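Local coordinates for protein computational Design of Enzyme (Synthetic construct, PDB 3TP4) that is a computationally designed enzyme on a glycoside hydrolase family 26 scaffold, probably built to carry an activated serine in a catalytic triad, at residues Gly259-Leu264 with Leu304-Ala309; Leu245-Ser250 with Asp254-Gly259. All blocks are in the same frame, centred on the assembly; numbering follows the deposited sequence.

Contact 1: Gly259-Leu264 with Leu304-Ala309; sequences GLVADL and LAAIKA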
loop_
_atom_site.group_PDB
_atom_site.type_symbol
_atom_site.label_atom_id
_atom_site.label_comp_id
_atom_site.label_asym_id
_atom_site.label_seq_id
_atom_site.Cartn_x
_atom_site.Cartn_y
_atom_site.Cartn_z
ATOM N N GLY A 259 2.798 -23.265 2.593
ATOM C CA GLY A 259 1.897 -22.322 1.946
ATOM C C GLY A 259 2.487 -20.918 1.872
ATOM O O GLY A 259 2.336 -20.210 0.875
ATOM N N LEU A 260 3.163 -20.508 2.937
ATOM C CA LEU A 260 3.780 -19.192 2.966
ATOM C C LEU A 260 4.857 -19.084 1.883
ATOM O O LEU A 260 4.917 -18.103 1.131
ATOM C CB LEU A 260 4.396 -18.942 4.343
ATOM C CG LEU A 260 5.087 -17.591 4.453
ATOM C CD1 LEU A 260 4.094 -16.470 4.134
ATOM C CD2 LEU A 260 5.682 -17.419 5.837
ATOM N N VAL A 261 5.706 -20.106 1.806
ATOM C CA VAL A 261 6.788 -20.125 0.824
ATOM C C VAL A 261 6.270 -20.062 -0.607
ATOM O O VAL A 261 6.818 -19.333 -1.432
ATOM C CB VAL A 261 7.711 -21.340 1.033
ATOM C CG1 VAL A 261 8.606 -21.550 -0.177
ATOM C CG2 VAL A 261 8.529 -21.155 2.306
ATOM N N ALA A 262 5.200 -20.801 -0.906
ATOM C CA ALA A 262 4.599 -20.737 -2.245
ATOM C C ALA A 262 4.147 -19.314 -2.612
ATOM O O ALA A 262 4.401 -18.837 -3.722
ATOM C CB ALA A 262 3.429 -21.716 -2.359
ATOM N N ASP A 263 3.477 -18.638 -1.682
ATOM C CA ASP A 263 3.054 -17.258 -1.909
ATOM C C ASP A 263 4.235 -16.295 -2.015
ATOM O O ASP A 263 4.226 -15.388 -2.842
ATOM C CB ASP A 263 2.121 -16.775 -0.795
ATOM C CG ASP A 263 0.699 -17.314 -0.941
ATOM O OD1 ASP A 263 0.394 -17.928 -1.981
ATOM O OD2 ASP A 263 -0.109 -17.102 -0.012
ATOM N N LEU A 264 5.240 -16.471 -1.161
ATOM C CA LEU A 264 6.402 -15.589 -1.228
ATOM C C LEU A 264 7.159 -15.776 -2.541
ATOM O O LEU A 264 7.658 -14.807 -3.124
ATOM C CB LEU A 264 7.314 -15.758 0.008
ATOM C CG LEU A 264 6.768 -15.177 1.324
ATOM C CD1 LEU A 264 7.638 -15.545 2.523
ATOM C CD2 LEU A 264 6.613 -13.651 1.250
ATOM N N LEU A 304 11.621 -17.532 9.348
ATOM C CA LEU A 304 12.820 -17.049 8.675
ATOM C C LEU A 304 13.595 -18.168 7.968
ATOM O O LEU A 304 14.067 -17.979 6.855
ATOM C CB LEU A 304 13.739 -16.319 9.665
ATOM C CG LEU A 304 14.999 -15.708 9.051
ATOM C CD1 LEU A 304 14.563 -14.618 8.108
ATOM C CD2 LEU A 304 15.998 -15.151 10.121
ATOM N N ALA A 305 13.755 -19.319 8.615
ATOM C CA ALA A 305 14.509 -20.417 7.989
ATOM C C ALA A 305 13.815 -20.970 6.730
ATOM O O ALA A 305 14.470 -21.385 5.766
ATOM C CB ALA A 305 14.773 -21.533 9.001
ATOM N N ALA A 306 12.488 -20.976 6.736
ATOM C CA ALA A 306 11.723 -21.412 5.561
ATOM C C ALA A 306 11.934 -20.450 4.400
ATOM O O ALA A 306 12.099 -20.862 3.244
ATOM C CB ALA A 306 10.247 -21.506 5.898
ATOM N N ILE A 307 11.917 -19.159 4.709
ATOM C CA ILE A 307 12.131 -18.132 3.695
ATOM C C ILE A 307 13.550 -18.271 3.139
ATOM O O ILE A 307 13.750 -18.359 1.922
ATOM C CB ILE A 307 11.951 -16.718 4.298
ATOM C CG1 ILE A 307 10.498 -16.502 4.731
ATOM C CG2 ILE A 307 12.383 -15.642 3.319
ATOM C CD1 ILE A 307 10.234 -15.141 5.374
ATOM N N LYS A 308 14.534 -18.309 4.040
ATOM C CA LYS A 308 15.936 -18.347 3.634
ATOM C C LYS A 308 16.237 -19.560 2.764
ATOM O O LYS A 308 17.006 -19.470 1.811
ATOM C CB LYS A 308 16.852 -18.340 4.859
ATOM C CG LYS A 308 16.842 -17.032 5.615
ATOM C CD LYS A 308 17.587 -17.137 6.927
ATOM C CE LYS A 308 19.044 -17.467 6.704
ATOM N NZ LYS A 308 19.836 -17.349 7.974
ATOM N N ALA A 309 15.614 -20.687 3.087
ATOM C CA ALA A 309 15.864 -21.939 2.380
ATOM C C ALA A 309 15.403 -21.927 0.924
ATOM O O ALA A 309 15.730 -22.838 0.175
ATOM C CB ALA A 309 15.225 -23.103 3.122
#

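Contact 2: Leu245-Ser250 with Asp254-Gly259; sequences LDTYDS and DAFLAG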
loop_
_atom_site.group_PDB
_atom_site.type_symbol
_atom_site.label_atom_id
_atom_site.label_comp_id
_atom_site.label_asym_id
_atom_site.label_seq_id
_atom_site.Cartn_x
_atom_site.Cartn_y
_atom_site.Cartn_z
ATOM N N LEU A 245 2.109 -8.953 0.589
ATOM C CA LEU A 245 1.523 -10.204 1.051
ATOM C C LEU A 245 1.372 -10.085 2.553
ATOM O O LEU A 245 2.323 -9.703 3.245
ATOM C CB LEU A 245 2.456 -11.385 0.764
ATOM C CG LEU A 245 1.879 -12.763 1.097
ATOM C CD1 LEU A 245 0.927 -13.215 -0.026
ATOM C CD2 LEU A 245 3.006 -13.796 1.286
ATOM N N ASP A 246 0.190 -10.421 3.058
ATOM C CA ASP A 246 -0.109 -10.303 4.484
ATOM C C ASP A 246 -0.541 -11.657 5.031
ATOM O O ASP A 246 -1.570 -12.195 4.621
ATOM C CB ASP A 246 -1.227 -9.279 4.705
ATOM C CG ASP A 246 -0.931 -7.942 4.047
ATOM O OD1 ASP A 246 0.194 -7.425 4.201
ATOM O OD2 ASP A 246 -1.819 -7.414 3.356
ATOM N N THR A 247 0.242 -12.201 5.958
ATOM C CA THR A 247 -0.033 -13.525 6.489
ATOM C C THR A 247 0.333 -13.626 7.959
ATOM O O THR A 247 1.505 -13.484 8.330
ATOM C CB THR A 247 0.758 -14.605 5.728
ATOM O OG1 THR A 247 0.385 -14.579 4.350
ATOM C CG2 THR A 247 0.455 -15.979 6.295
ATOM N N TYR A 248 -0.676 -13.858 8.794
ATOM C CA TYR A 248 -0.456 -14.139 10.205
ATOM C C TYR A 248 -0.780 -15.608 10.448
ATOM O O TYR A 248 -1.649 -16.167 9.789
ATOM C CB TYR A 248 -1.327 -13.244 11.086
ATOM C CG TYR A 248 -0.762 -11.858 11.316
ATOM C CD1 TYR A 248 0.017 -11.228 10.355
ATOM C CD2 TYR A 248 -0.994 -11.186 12.505
ATOM C CE1 TYR A 248 0.546 -9.952 10.577
ATOM C CE2 TYR A 248 -0.476 -9.917 12.730
ATOM C CZ TYR A 248 0.294 -9.306 11.761
ATOM O OH TYR A 248 0.816 -8.047 11.995
ATOM N N ASP A 249 -0.058 -16.238 11.369
ATOM C CA ASP A 249 -0.291 -17.644 11.699
ATOM C C ASP A 249 0.080 -17.879 13.152
ATOM O O ASP A 249 0.983 -17.221 13.681
ATOM C CB ASP A 249 0.524 -18.568 10.781
ATOM C CG ASP A 249 0.772 -19.958 11.397
ATOM O OD1 ASP A 249 -0.050 -20.882 11.191
ATOM O OD2 ASP A 249 1.808 -20.130 12.077
ATOM N N SER A 250 -0.630 -18.793 13.807
ATOM C CA SER A 250 -0.290 -19.169 15.177
ATOM C C SER A 250 -0.007 -20.668 15.336
ATOM O O SER A 250 0.214 -21.136 16.454
ATOM C CB SER A 250 -1.379 -18.718 16.164
ATOM O OG SER A 250 -2.580 -19.427 15.934
ATOM N N ASP A 254 4.225 -27.201 9.522
ATOM C CA ASP A 254 4.919 -27.428 8.257
ATOM C C ASP A 254 4.033 -27.015 7.092
ATOM O O ASP A 254 4.512 -26.463 6.098
ATOM C CB ASP A 254 5.329 -28.893 8.098
ATOM C CG ASP A 254 6.490 -29.278 8.999
ATOM O OD1 ASP A 254 7.078 -28.380 9.644
ATOM O OD2 ASP A 254 6.824 -30.480 9.046
ATOM N N ALA A 255 2.740 -27.297 7.218
ATOM C CA ALA A 255 1.776 -26.961 6.176
ATOM C C ALA A 255 1.670 -25.450 5.989
ATOM O O ALA A 255 1.661 -24.948 4.861
ATOM C CB ALA A 255 0.404 -27.554 6.507
ATOM N N PHE A 256 1.580 -24.717 7.090
ATOM C CA PHE A 256 1.538 -23.270 6.974
ATOM C C PHE A 256 2.803 -22.743 6.290
ATOM O O PHE A 256 2.739 -21.908 5.389
ATOM C CB PHE A 256 1.377 -22.603 8.329
ATOM C CG PHE A 256 1.830 -21.178 8.332
ATOM C CD1 PHE A 256 1.124 -20.219 7.624
ATOM C CD2 PHE A 256 2.993 -20.808 8.982
ATOM C CE1 PHE A 256 1.555 -18.910 7.592
ATOM C CE2 PHE A 256 3.424 -19.498 8.957
ATOM C CZ PHE A 256 2.711 -18.552 8.262
ATOM N N LEU A 257 3.952 -23.233 6.729
ATOM C CA LEU A 257 5.217 -22.782 6.175
ATOM C C LEU A 257 5.292 -23.041 4.679
ATOM O O LEU A 257 5.734 -22.176 3.920
ATOM C CB LEU A 257 6.393 -23.439 6.907
ATOM C CG LEU A 257 6.574 -22.928 8.336
ATOM C CD1 LEU A 257 7.646 -23.732 9.082
ATOM C CD2 LEU A 257 6.904 -21.449 8.316
ATOM N N ALA A 258 4.857 -24.227 4.255
ATOM C CA ALA A 258 4.844 -24.553 2.833
ATOM C C ALA A 258 3.971 -23.582 2.052
ATOM O O ALA A 258 4.353 -23.135 0.970
ATOM C CB ALA A 258 4.379 -26.007 2.597
ATOM N N GLY A 259 2.798 -23.265 2.593
ATOM C CA GLY A 259 1.897 -22.322 1.946
ATOM C C GLY A 259 2.487 -20.918 1.872
ATOM O O GLY A 259 2.336 -20.210 0.875
#

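Contact 1: Gly259-Leu264 with Leu304-Ala309
Leu-264 and Ile-307 meet methyl against methylene: CD1 of Leu-264 lies 3.7 Å from CG1 of Ile-307 and 3.9 Å from CD1 of Ile-307, so one leucine branch rests on the outer half of the isoleucine chain. The two side chains cross obliquely. Ile-307 does not leave its backbone straight at 259-264; the end of its side chain reaches Leu-264 because CG1 is anti to the carbonyl carbon (chi1 -66°) and the chain then runs extended to CD1.

Val-261 and Ala-306 both point toward each other's helix, and CG2 of Val-261 comes within 4.0 Å of CB of Ala-306. The same methyl lies 3.7 Å from O of Ala-306. The backbones come nearest at CA of Val-261 and CA of Ile-307, 6.4 Å apart, and the small Ala-306 next to Ile-307 is consistent with that approach. Beyond the pair of helices, Leu-264 also touches Ala-313, and its carbonyl oxygen accepts a hydrogen bond from ND2 of Asn-316.

These are neighbouring outer helices of the TIM barrel. With aliphatic carbon supplying every side-chain touch and 158 Å² buried in all, the attraction between the segments probably rests on dispersion and the hydrophobic effect, without directional bonds.

Contact 2: Leu245-Ser250 with Asp254-Gly259
Asp-249 lies flat over one face of the Phe-256 ring, its carboxylate plane only 5° from the ring plane. CB of Asp-249 sits 3.3 Å from the ring centroid and 12° off the normal, a CH-pi contact, while OD1 of Asp-249 reaches back to 3.4 Å from CG of Phe-256. With CG set opposite its own backbone N (chi1 159°), Phe-256 sends the ring from the helix to the strand. Thr-247 meets that ring in its plane, at the edge: CG2 of Thr-247 is 3.4 Å from CE1 of Phe-256.

This is the strand-to-helix half of a beta-alpha-beta unit in the TIM barrel, where strand 242-249 turns through a short loop into the first turn of helix 254-274. The carboxylate is fixed from elsewhere, OD1 by the hydroxyl of Thr-251, OD2 by the backbone N of Gly-252 and the indole of Trp-299, which probably holds it parallel to the ring. Were Phe-256 an alanine, the methylene and carboxylate of Asp-249 would probably lose the ring they lie over, and the methyl of Thr-247 its edge contact, opening a gap between strand and helix.

By contrast, the helix's outer side is loose: Asp-254, Ala-255 and Ala-258 are solvent-exposed and make no contact with the strand segment.

Followed from the N terminus, the chain first makes contact 2, which closes the short loop 250-253 between strand 242-249 and helix 254-274. Contact 1 then opens on the same helix, sharing Gly-259, and closes after a longer excursion through strands 277-278 and 282-285 into helix 299-308. The two are therefore in series, neither nesting nor crossing. Their centres lie 8 Å apart, and they touch directly: CD2 of Leu-264 is 3.6 Å from CD2 of Leu-245, and CB of Ala-306 is 4.1 Å from CD2 of Leu-257. Helix 254-274 is thus joined inward to its barrel strand and laterally to the next helix along the chain, 299-308.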